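Local coordinates for protein flavoredoxin (Desulfovibrio vulgaris str. 'Miyazaki F', PDB 2D5M) that binds flavin mononucleotide and probably carries electrons through that flavin in redox reactions, at residues Leu16-Thr21 with Arg77-Ala82; Arg24-Asn29 with Thr61-Phe66; Val162-Ala165 with Glu170-Ala173. All coordinates share one frame; numbering follows the deposited sequence. Where two conformers were deposited one is given.

Interaction 1. Residues Leu16-Thr21 with Arg77-Ala82. With FMN (flavin mononucleotide), chain E.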
loop_
_atom_site.group_PDB
_atom_site.type_symbol
_atom_site.label_atom_id
_atom_site.label_comp_id
_atom_site.label_asym_id
_atom_site.label_seq_id
_atom_site.Cartn_x
_atom_site.Cartn_y
_atom_site.Cartn_z
ATOM N N LEU A 16 5.931 -4.721 0.511
ATOM C CA LEU A 16 6.711 -5.656 1.304
ATOM C C LEU A 16 7.773 -4.837 2.015
ATOM O O LEU A 16 8.912 -4.692 1.555
ATOM C CB LEU A 16 7.340 -6.795 0.443
ATOM C CG LEU A 16 8.115 -7.866 1.231
ATOM C CD1 LEU A 16 7.193 -8.595 2.173
ATOM C CD2 LEU A 16 8.828 -8.818 0.279
ATOM N N PHE A 17 7.383 -4.229 3.127
ATOM C CA PHE A 17 8.273 -3.418 3.930
ATOM C C PHE A 17 9.004 -4.276 4.960
ATOM O O PHE A 17 8.381 -5.020 5.679
ATOM C CB PHE A 17 7.454 -2.373 4.677
ATOM C CG PHE A 17 6.808 -1.297 3.781
ATOM C CD1 PHE A 17 5.729 -0.575 4.293
ATOM C CD2 PHE A 17 7.241 -0.986 2.491
ATOM C CE1 PHE A 17 5.112 0.449 3.616
ATOM C CE2 PHE A 17 6.607 0.079 1.805
ATOM C CZ PHE A 17 5.569 0.803 2.352
ATOM N N LEU A 18 10.318 -4.086 5.098
ATOM C CA LEU A 18 11.011 -4.685 6.213
ATOM C C LEU A 18 11.167 -3.633 7.319
ATOM O O LEU A 18 11.880 -2.623 7.168
ATOM C CB LEU A 18 12.353 -5.285 5.877
ATOM C CG LEU A 18 12.231 -6.612 5.095
ATOM C CD1 LEU A 18 11.746 -6.334 3.683
ATOM C CD2 LEU A 18 13.548 -7.377 5.183
ATOM N N VAL A 19 10.455 -3.837 8.418
ATOM C CA VAL A 19 10.411 -2.909 9.544
ATOM C C VAL A 19 11.555 -3.235 10.461
ATOM O O VAL A 19 11.646 -4.360 10.988
ATOM C CB VAL A 19 9.069 -3.027 10.277
ATOM C CG1 VAL A 19 9.060 -2.095 11.468
ATOM C CG2 VAL A 19 7.889 -2.686 9.354
ATOM N N GLY A 20 12.465 -2.269 10.635
ATOM C CA GLY A 20 13.717 -2.464 11.384
ATOM C C GLY A 20 13.645 -1.794 12.730
ATOM O O GLY A 20 13.173 -0.654 12.862
ATOM N N THR A 21 14.152 -2.459 13.765
ATOM C CA THR A 21 14.147 -1.982 15.133
ATOM C C THR A 21 15.368 -2.497 15.912
ATOM O O THR A 21 16.056 -3.415 15.470
ATOM C CB THR A 21 12.899 -2.477 15.887
ATOM O OG1 THR A 21 12.851 -3.908 15.865
ATOM C CG2 THR A 21 11.593 -1.870 15.370
ATOM N N ARG A 77 13.972 -13.577 -1.011
ATOM C CA ARG A 77 13.992 -14.687 -0.077
ATOM C C ARG A 77 14.305 -14.213 1.335
ATOM O O ARG A 77 13.749 -14.688 2.332
ATOM C CB ARG A 77 15.008 -15.727 -0.536
ATOM C CG ARG A 77 14.656 -16.383 -1.889
ATOM C CD ARG A 77 15.609 -17.486 -2.270
ATOM N NE ARG A 77 15.279 -18.681 -1.479
ATOM C CZ ARG A 77 15.918 -19.841 -1.447
ATOM N NH1 ARG A 77 16.980 -20.081 -2.190
ATOM N NH2 ARG A 77 15.475 -20.815 -0.649
ATOM N N HIS A 78 15.172 -13.254 1.471
ATOM C CA HIS A 78 15.592 -12.667 2.746
ATOM C C HIS A 78 14.399 -12.001 3.420
ATOM O O HIS A 78 14.180 -12.139 4.624
ATOM C CB HIS A 78 16.732 -11.667 2.566
ATOM C CG HIS A 78 17.918 -12.138 1.772
ATOM N ND1 HIS A 78 17.846 -12.455 0.432
ATOM C CD2 HIS A 78 19.210 -12.313 2.153
ATOM C CE1 HIS A 78 18.999 -12.831 0.019
ATOM N NE2 HIS A 78 19.900 -12.770 1.041
ATOM N N ALA A 79 13.661 -11.237 2.616
ATOM C CA ALA A 79 12.492 -10.555 3.114
ATOM C C ALA A 79 11.460 -11.557 3.617
ATOM O O ALA A 79 10.855 -11.392 4.683
ATOM C CB ALA A 79 11.928 -9.636 2.047
ATOM N N ASP A 80 11.251 -12.615 2.821
ATOM C CA ASP A 80 10.320 -13.668 3.225
ATOM C C ASP A 80 10.755 -14.316 4.536
ATOM O O ASP A 80 9.921 -14.531 5.435
ATOM C CB ASP A 80 10.183 -14.669 2.091
ATOM C CG ASP A 80 8.973 -15.575 2.243
ATOM O OD1 ASP A 80 7.843 -15.009 2.381
ATOM O OD2 ASP A 80 9.136 -16.815 2.187
ATOM N N TYR A 81 12.047 -14.612 4.669
ATOM C CA TYR A 81 12.576 -15.172 5.899
ATOM C C TYR A 81 12.190 -14.307 7.092
ATOM O O TYR A 81 11.767 -14.808 8.129
ATOM C CB TYR A 81 14.100 -15.311 5.784
ATOM C CG TYR A 81 14.788 -15.960 6.938
ATOM C CD1 TYR A 81 15.195 -17.307 6.862
ATOM C CD2 TYR A 81 15.100 -15.266 8.105
ATOM C CE1 TYR A 81 15.839 -17.912 7.904
ATOM C CE2 TYR A 81 15.734 -15.878 9.166
ATOM C CZ TYR A 81 16.109 -17.221 9.043
ATOM O OH TYR A 81 16.756 -17.841 10.099
ATOM N N ALA A 82 12.388 -13.008 6.953
ATOM C CA ALA A 82 12.104 -12.049 8.039
ATOM C C ALA A 82 10.639 -12.038 8.405
ATOM O O ALA A 82 10.273 -11.612 9.513
ATOM C CB ALA A 82 12.573 -10.649 7.641
HETATM N N1 FMN E . 2.936 -9.282 10.493
HETATM C C2 FMN E . 2.330 -8.156 10.983
HETATM O O2 FMN E . 2.122 -8.025 12.197
HETATM N N3 FMN E . 1.919 -7.174 10.085
HETATM C C4 FMN E . 2.037 -7.247 8.715
HETATM O O4 FMN E . 1.631 -6.315 7.990
HETATM C C4A FMN E . 2.618 -8.440 8.203
HETATM N N5 FMN E . 2.714 -8.607 6.862
HETATM C C5A FMN E . 3.432 -9.698 6.443
HETATM C C6 FMN E . 3.576 -9.888 5.040
HETATM C C7 FMN E . 4.314 -10.925 4.493
HETATM C C7M FMN E . 4.419 -11.145 3.002
HETATM C C8 FMN E . 4.983 -11.815 5.414
HETATM C C8M FMN E . 5.877 -12.908 4.849
HETATM C C9 FMN E . 4.791 -11.685 6.779
HETATM C C9A FMN E . 4.041 -10.649 7.311
HETATM N N10 FMN E . 3.787 -10.486 8.691
HETATM C C10 FMN E . 3.136 -9.368 9.151
HETATM C "C1'" FMN E . 4.303 -11.492 9.661
HETATM C "C2'" FMN E . 5.567 -11.026 10.381
HETATM O "O2'" FMN E . 6.554 -10.512 9.479
HETATM C "C3'" FMN E . 6.166 -12.224 11.124
HETATM O "O3'" FMN E . 5.252 -12.548 12.197
HETATM C "C4'" FMN E . 7.567 -11.990 11.670
HETATM O "O4'" FMN E . 8.090 -13.306 12.003
HETATM C "C5'" FMN E . 7.614 -11.120 12.878
HETATM O "O5'" FMN E . 9.013 -11.013 13.294
HETATM P P FMN E . 9.411 -10.466 14.756
HETATM O O1P FMN E . 8.746 -11.374 15.800
HETATM O O2P FMN E . 8.956 -9.037 14.927
HETATM O O3P FMN E . 10.920 -10.629 14.708
#

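Interaction 2. Residues Arg24-Asn29 with Thr61-Phe66. With FMN (flavin mononucleotide), chain E.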
loop_
_atom_site.group_PDB
_atom_site.type_symbol
_atom_site.label_atom_id
_atom_site.label_comp_id
_atom_site.label_asym_id
_atom_site.label_seq_id
_atom_site.Cartn_x
_atom_site.Cartn_y
_atom_site.Cartn_z
ATOM N N ARG A 24 15.729 -4.124 23.470
ATOM C CA ARG A 24 16.250 -3.456 24.679
ATOM C C ARG A 24 17.742 -3.667 24.892
ATOM O O ARG A 24 18.343 -2.821 25.581
ATOM C CB ARG A 24 15.458 -3.902 25.890
ATOM C CG ARG A 24 15.674 -5.380 26.228
ATOM C CD ARG A 24 14.514 -5.827 27.182
ATOM N NE ARG A 24 14.586 -7.239 27.484
ATOM C CZ ARG A 24 14.192 -8.170 26.640
ATOM N NH1 ARG A 24 13.666 -7.919 25.439
ATOM N NH2 ARG A 24 14.302 -9.453 27.011
ATOM N N ASP A 25 18.289 -4.696 24.300
ATOM C CA ASP A 25 19.720 -5.014 24.367
ATOM C C ASP A 25 20.436 -4.594 23.084
ATOM O O ASP A 25 21.559 -5.017 22.895
ATOM C CB ASP A 25 19.889 -6.513 24.615
ATOM C CG ASP A 25 19.346 -6.902 25.980
ATOM O OD1 ASP A 25 19.822 -6.203 26.897
ATOM O OD2 ASP A 25 18.507 -7.832 26.080
ATOM N N SER A 26 19.795 -3.764 22.268
ATOM C CA SER A 26 20.365 -3.191 21.047
ATOM C C SER A 26 20.579 -4.237 19.994
ATOM O O SER A 26 21.354 -4.062 19.029
ATOM C CB SER A 26 21.664 -2.414 21.341
ATOM O OG SER A 26 21.387 -1.295 22.160
ATOM N N ARG A 27 19.881 -5.376 20.083
ATOM C CA ARG A 27 19.912 -6.367 19.017
ATOM C C ARG A 27 19.063 -5.882 17.849
ATOM O O ARG A 27 17.894 -5.524 18.050
ATOM C CB ARG A 27 19.371 -7.722 19.532
ATOM C CG ARG A 27 20.106 -8.257 20.724
ATOM C CD ARG A 27 19.488 -9.452 21.398
ATOM N NE ARG A 27 19.126 -10.531 20.502
ATOM C CZ ARG A 27 17.914 -10.942 20.099
ATOM N NH1 ARG A 27 16.790 -10.384 20.499
ATOM N NH2 ARG A 27 17.814 -11.983 19.264
ATOM N N PRO A 28 19.592 -5.844 16.636
ATOM C CA PRO A 28 18.837 -5.371 15.494
ATOM C C PRO A 28 17.893 -6.426 14.956
ATOM O O PRO A 28 18.203 -7.618 14.958
ATOM C CB PRO A 28 19.926 -5.023 14.473
ATOM C CG PRO A 28 20.970 -6.051 14.738
ATOM C CD PRO A 28 21.003 -6.214 16.239
ATOM N N ASN A 29 16.746 -5.986 14.441
ATOM C CA ASN A 29 15.737 -6.888 13.905
ATOM C C ASN A 29 15.071 -6.279 12.668
ATOM O O ASN A 29 15.108 -5.071 12.470
ATOM C CB ASN A 29 14.667 -7.149 14.950
ATOM C CG ASN A 29 13.804 -8.373 14.660
ATOM O OD1 ASN A 29 14.247 -9.311 13.975
ATOM N ND2 ASN A 29 12.597 -8.381 15.214
ATOM N N THR A 61 7.383 -0.082 20.785
ATOM C CA THR A 61 6.798 0.529 21.979
ATOM C C THR A 61 7.888 1.032 22.908
ATOM O O THR A 61 7.709 2.046 23.587
ATOM C CB THR A 61 5.834 -0.367 22.759
ATOM O OG1 THR A 61 6.483 -1.473 23.339
ATOM C CG2 THR A 61 4.699 -0.906 21.888
ATOM N N GLU A 62 9.040 0.415 22.942
ATOM C CA GLU A 62 10.124 0.805 23.834
ATOM C C GLU A 62 10.966 1.938 23.278
ATOM O O GLU A 62 11.370 2.797 24.045
ATOM C CB GLU A 62 11.033 -0.440 24.048
ATOM C CG GLU A 62 10.373 -1.510 24.905
ATOM C CD GLU A 62 11.133 -2.810 25.025
ATOM O OE1 GLU A 62 12.088 -3.022 24.212
ATOM O OE2 GLU A 62 10.722 -3.659 25.896
ATOM N N ARG A 63 11.292 1.916 21.992
ATOM C CA ARG A 63 12.208 2.905 21.451
ATOM C C ARG A 63 11.567 4.035 20.695
ATOM O O ARG A 63 12.185 5.080 20.443
ATOM C CB ARG A 63 13.232 2.242 20.537
ATOM C CG ARG A 63 14.266 1.534 21.481
ATOM C CD ARG A 63 15.430 1.080 20.639
ATOM N NE ARG A 63 16.280 0.237 21.438
ATOM C CZ ARG A 63 17.347 0.613 22.089
ATOM N NH1 ARG A 63 17.759 1.874 22.095
ATOM N NH2 ARG A 63 17.993 -0.293 22.790
ATOM N N GLY A 64 10.294 3.852 20.295
ATOM C CA GLY A 64 9.609 4.958 19.583
ATOM C C GLY A 64 10.192 5.274 18.239
ATOM O O GLY A 64 10.093 6.419 17.788
ATOM N N ALA A 65 10.781 4.305 17.566
ATOM C CA ALA A 65 11.480 4.516 16.322
ATOM C C ALA A 65 11.543 3.196 15.558
ATOM O O ALA A 65 11.650 2.136 16.166
ATOM C CB ALA A 65 12.915 4.971 16.593
ATOM N N PHE A 66 11.510 3.297 14.223
ATOM C CA PHE A 66 11.659 2.137 13.388
ATOM C C PHE A 66 12.083 2.633 11.999
ATOM O O PHE A 66 11.946 3.811 11.678
ATOM C CB PHE A 66 10.391 1.298 13.294
ATOM C CG PHE A 66 9.135 1.986 12.782
ATOM C CD1 PHE A 66 8.771 1.835 11.432
ATOM C CD2 PHE A 66 8.310 2.707 13.597
ATOM C CE1 PHE A 66 7.583 2.391 10.972
ATOM C CE2 PHE A 66 7.149 3.322 13.112
ATOM C CZ PHE A 66 6.771 3.159 11.795
HETATM N N1 FMN E . 2.936 -9.282 10.493
HETATM C C2 FMN E . 2.330 -8.156 10.983
HETATM O O2 FMN E . 2.122 -8.025 12.197
HETATM N N3 FMN E . 1.919 -7.174 10.085
HETATM C C4 FMN E . 2.037 -7.247 8.715
HETATM O O4 FMN E . 1.631 -6.315 7.990
HETATM C C4A FMN E . 2.618 -8.440 8.203
HETATM N N5 FMN E . 2.714 -8.607 6.862
HETATM C C5A FMN E . 3.432 -9.698 6.443
HETATM C C6 FMN E . 3.576 -9.888 5.040
HETATM C C7 FMN E . 4.314 -10.925 4.493
HETATM C C7M FMN E . 4.419 -11.145 3.002
HETATM C C8 FMN E . 4.983 -11.815 5.414
HETATM C C8M FMN E . 5.877 -12.908 4.849
HETATM C C9 FMN E . 4.791 -11.685 6.779
HETATM C C9A FMN E . 4.041 -10.649 7.311
HETATM N N10 FMN E . 3.787 -10.486 8.691
HETATM C C10 FMN E . 3.136 -9.368 9.151
HETATM C "C1'" FMN E . 4.303 -11.492 9.661
HETATM C "C2'" FMN E . 5.567 -11.026 10.381
HETATM O "O2'" FMN E . 6.554 -10.512 9.479
HETATM C "C3'" FMN E . 6.166 -12.224 11.124
HETATM O "O3'" FMN E . 5.252 -12.548 12.197
HETATM C "C4'" FMN E . 7.567 -11.990 11.670
HETATM O "O4'" FMN E . 8.090 -13.306 12.003
HETATM C "C5'" FMN E . 7.614 -11.120 12.878
HETATM O "O5'" FMN E . 9.013 -11.013 13.294
HETATM P P FMN E . 9.411 -10.466 14.756
HETATM O O1P FMN E . 8.746 -11.374 15.800
HETATM O O2P FMN E . 8.956 -9.037 14.927
HETATM O O3P FMN E . 10.920 -10.629 14.708
HETATM O O HOH W 1 13.133 -5.471 23.956
#

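Interaction 3. Residues Val162-Ala165 with Glu170-Ala173. With FMN (flavin mononucleotide), chain E.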
loop_
_atom_site.group_PDB
_atom_site.type_symbol
_atom_site.label_atom_id
_atom_site.label_comp_id
_atom_site.label_asym_id
_atom_site.label_seq_id
_atom_site.Cartn_x
_atom_site.Cartn_y
_atom_site.Cartn_z
ATOM N N VAL A 162 9.771 -5.073 -4.291
ATOM C CA VAL A 162 8.897 -6.233 -4.333
ATOM C C VAL A 162 7.475 -5.835 -3.985
ATOM O O VAL A 162 7.218 -5.059 -3.058
ATOM C CB VAL A 162 9.398 -7.315 -3.377
ATOM C CG1 VAL A 162 8.518 -8.537 -3.304
ATOM C CG2 VAL A 162 10.817 -7.768 -3.678
ATOM N N ILE A 163 6.534 -6.426 -4.682
ATOM C CA ILE A 163 5.127 -6.338 -4.469
ATOM C C ILE A 163 4.598 -7.636 -3.864
ATOM O O ILE A 163 4.951 -8.707 -4.354
ATOM C CB ILE A 163 4.304 -6.069 -5.789
ATOM C CG1 ILE A 163 4.771 -4.745 -6.424
ATOM C CG2 ILE A 163 2.845 -6.089 -5.659
ATOM C CD1 ILE A 163 4.395 -4.773 -7.891
ATOM N N PHE A 164 3.728 -7.582 -2.855
ATOM C CA PHE A 164 3.089 -8.740 -2.297
ATOM C C PHE A 164 1.655 -8.885 -2.808
ATOM O O PHE A 164 0.900 -7.913 -2.825
ATOM C CB PHE A 164 3.116 -8.706 -0.776
ATOM C CG PHE A 164 2.381 -9.799 -0.041
ATOM C CD1 PHE A 164 2.751 -11.147 -0.249
ATOM C CD2 PHE A 164 1.365 -9.551 0.817
ATOM C CE1 PHE A 164 2.139 -12.153 0.436
ATOM C CE2 PHE A 164 0.773 -10.537 1.553
ATOM C CZ PHE A 164 1.136 -11.867 1.354
ATOM N N ALA A 165 1.338 -10.090 -3.284
ATOM C CA ALA A 165 -0.016 -10.482 -3.678
ATOM C C ALA A 165 -0.610 -11.297 -2.529
ATOM O O ALA A 165 -0.221 -12.477 -2.362
ATOM C CB ALA A 165 0.026 -11.283 -4.967
ATOM N N GLU A 170 2.169 -14.548 -3.028
ATOM C CA GLU A 170 3.188 -14.471 -4.042
ATOM C C GLU A 170 3.830 -13.107 -4.047
ATOM O O GLU A 170 3.266 -12.119 -3.625
ATOM C CB GLU A 170 2.621 -14.766 -5.457
ATOM C CG GLU A 170 2.084 -16.203 -5.530
ATOM C CD GLU A 170 1.735 -16.753 -6.889
ATOM O OE1 GLU A 170 1.323 -15.948 -7.739
ATOM O OE2 GLU A 170 1.832 -18.005 -7.103
ATOM N N TYR A 171 5.038 -13.065 -4.578
ATOM C CA TYR A 171 5.801 -11.838 -4.761
ATOM C C TYR A 171 6.018 -11.562 -6.243
ATOM O O TYR A 171 6.349 -12.494 -6.982
ATOM C CB TYR A 171 7.143 -11.977 -4.081
ATOM C CG TYR A 171 7.119 -12.167 -2.581
ATOM C CD1 TYR A 171 7.735 -13.243 -2.003
ATOM C CD2 TYR A 171 6.493 -11.258 -1.750
ATOM C CE1 TYR A 171 7.732 -13.441 -0.626
ATOM C CE2 TYR A 171 6.506 -11.426 -0.369
ATOM C CZ TYR A 171 7.133 -12.512 0.183
ATOM O OH TYR A 171 7.116 -12.617 1.533
ATOM N N TYR A 172 5.898 -10.306 -6.615
ATOM C CA TYR A 172 6.023 -9.805 -7.983
ATOM C C TYR A 172 6.946 -8.612 -8.040
ATOM O O TYR A 172 7.101 -7.874 -7.074
ATOM C CB TYR A 172 4.619 -9.406 -8.551
ATOM C CG TYR A 172 3.825 -10.634 -8.939
ATOM C CD1 TYR A 172 3.758 -11.032 -10.246
ATOM C CD2 TYR A 172 3.162 -11.398 -7.995
ATOM C CE1 TYR A 172 3.048 -12.156 -10.602
ATOM C CE2 TYR A 172 2.484 -12.526 -8.315
ATOM C CZ TYR A 172 2.420 -12.916 -9.645
ATOM O OH TYR A 172 1.732 -14.049 -9.967
ATOM N N ALA A 173 7.583 -8.374 -9.198
ATOM C CA ALA A 173 8.325 -7.188 -9.513
ATOM C C ALA A 173 7.410 -6.093 -10.067
ATOM O O ALA A 173 6.286 -6.377 -10.503
ATOM C CB ALA A 173 9.423 -7.468 -10.534
HETATM N N1 FMN E . 2.936 -9.282 10.493
HETATM C C2 FMN E . 2.330 -8.156 10.983
HETATM O O2 FMN E . 2.122 -8.025 12.197
HETATM N N3 FMN E . 1.919 -7.174 10.085
HETATM C C4 FMN E . 2.037 -7.247 8.715
HETATM O O4 FMN E . 1.631 -6.315 7.990
HETATM C C4A FMN E . 2.618 -8.440 8.203
HETATM N N5 FMN E . 2.714 -8.607 6.862
HETATM C C5A FMN E . 3.432 -9.698 6.443
HETATM C C6 FMN E . 3.576 -9.888 5.040
HETATM C C7 FMN E . 4.314 -10.925 4.493
HETATM C C7M FMN E . 4.419 -11.145 3.002
HETATM C C8 FMN E . 4.983 -11.815 5.414
HETATM C C8M FMN E . 5.877 -12.908 4.849
HETATM C C9 FMN E . 4.791 -11.685 6.779
HETATM C C9A FMN E . 4.041 -10.649 7.311
HETATM N N10 FMN E . 3.787 -10.486 8.691
HETATM C C10 FMN E . 3.136 -9.368 9.151
HETATM C "C1'" FMN E . 4.303 -11.492 9.661
HETATM C "C2'" FMN E . 5.567 -11.026 10.381
HETATM O "O2'" FMN E . 6.554 -10.512 9.479
HETATM C "C3'" FMN E . 6.166 -12.224 11.124
HETATM O "O3'" FMN E . 5.252 -12.548 12.197
HETATM C "C4'" FMN E . 7.567 -11.990 11.670
HETATM O "O4'" FMN E . 8.090 -13.306 12.003
HETATM C "C5'" FMN E . 7.614 -11.120 12.878
HETATM O "O5'" FMN E . 9.013 -11.013 13.294
HETATM P P FMN E . 9.411 -10.466 14.756
HETATM O O1P FMN E . 8.746 -11.374 15.800
HETATM O O2P FMN E . 8.956 -9.037 14.927
HETATM O O3P FMN E . 10.920 -10.629 14.708
#

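Interaction 1. Residues Leu16-Thr21 with Arg77-Ala82
L18 on the strand and A79 on the helix mark the point where the two backbones come nearest, their CA atoms 6.8 Å apart. No hydrogen bond joins residues 16-21 to 77-82. Small helix side chains make this spacing possible: the methyl of A79 touches two leucines, with its CB 3.7 Å from L16 CD2 and equally 3.7 Å from L18 CD1. One turn further along, A82 CB meets the other branch of L18, CD2, at 4.2 Å. In L16, CG stands anti to the backbone N (chi1 -177°), and the fork at its end divides the work: CD2 packs on A79 while CD1 lies 3.9 Å from the flavin methyl C7M. D80, on the helix side turned away from the strand, brings OD1 to 3.8 Å from C8M; its carboxylate also accepts hydrogen bonds from backbone N atoms of F182, S183 and G185 of the second subunit. P71 touches both L18 and A79. With alanine methyls and leucine branches meeting in a buried place, the contact rests on van der Waals and hydrophobic forces, which seat the helix beside the dimethylbenzene end of the flavin and leave the D80 carboxylate to hydrogen-bond with the second subunit.

Interaction 2. Residues Arg24-Asn29 with Thr61-Phe66
The guanidinium of R24 has D25 OD2 over one face, 4.2 Å above the plane and displaced toward the rim, while a water lies in plane at its edge. That water joins R24 to E62: it accepts from R24 NH1 at 2.9 Å and from R24 N at 3.0 Å, and donates to E62 OE1 at 2.7 Å. The charged ends do not meet directly, with R24 NH1 and E62 OE2 5.2 Å apart; OE2 instead makes a salt bridge with R58. A second guanidinium, that of R63, approaches obliquely, its NH2 3.6 Å from S26 OG and 3.8 Å from R24 O. These are loose contacts, and the stronger partners of R63 are D107, in a salt bridge to NH1, and the carbonyl of D23, bonded to NH2. The contact thus sets the turn between antiparallel strands 14-22 and 28-41 against the end of helix 55-63, where G64, suited to positive phi, leaves the helical path and leads into strand 65-70. Long arginine and glutamate chains suit this exposed surface, since their polar ends can reach each other through a water. Where the turn re-enters the sheet, N29 faces the cofactor: ND2 donates a nearly straight hydrogen bond, 2.8 Å and 175°, to phosphate oxygen O3P of the FMN.

Interaction 3. Residues Val162-Ala165 with Glu170-Ala173
A beta hairpin formed by strands 162-165 and 170-180 carries this contact, and four backbone hydrogen bonds lace it together. I163 and Y172 form one hydrogen-bonded pair, with I163 N to Y172 O and Y172 N to I163 O both at 2.9 Å. A165 and E170 form the next: A165 N reaches E170 O at 2.8 Å, nearly straight at 174°, whereas the return bond from E170 N to A165 O is longer, 3.2 Å. Between them F164 faces Y171 as a non-hydrogen-bonded pair, and both rings run to the flavin. A chi1 of 175° swings the F164 ring away from its backbone N and carries it to the end of the flavin, where methyl C7M lies over the centre of one face, 3.5 Å from the plane. The Y171 ring lies obliquely to it, planes at 48°, and its OH comes to 3.4 Å from C7M while bonding to D80. Beta-branched V162 packs obliquely on Y171, CG1 3.7 Å from CD2. On the other face of the sheet, A165 is small enough to admit the Y172 ring, whose OH donates to E170 OE1. Y171 and Y172 also pair with a strand of the second subunit, continuing the sheet across the interface. The arrangement is that of an antiparallel hairpin whose F164 and Y171 face lines a flavin pocket at a dimer interface.

Overall arrangement
All three contacts reach one antiparallel sheet and touch the same FMN in different places: interaction 2 supplies a hydrogen-bond donor, N29, to the phosphate, whereas interactions 1 and 3 border the dimethylbenzene end, interaction 1 also reaching the ribityl chain through A82. Interaction 1 lies between the others, its centre about 16 Å from that of interaction 2 and about 13 Å from that of interaction 3. Toward interaction 2 the link is through strands, T21 O lying 2.9 Å from N29 N. Toward interaction 3 it is through side chains: D80 OD1 and Y171 OH are 2.6 Å apart, and L16 CD2 packs on V162 CG1. Interactions 1 and 3 both meet the second subunit.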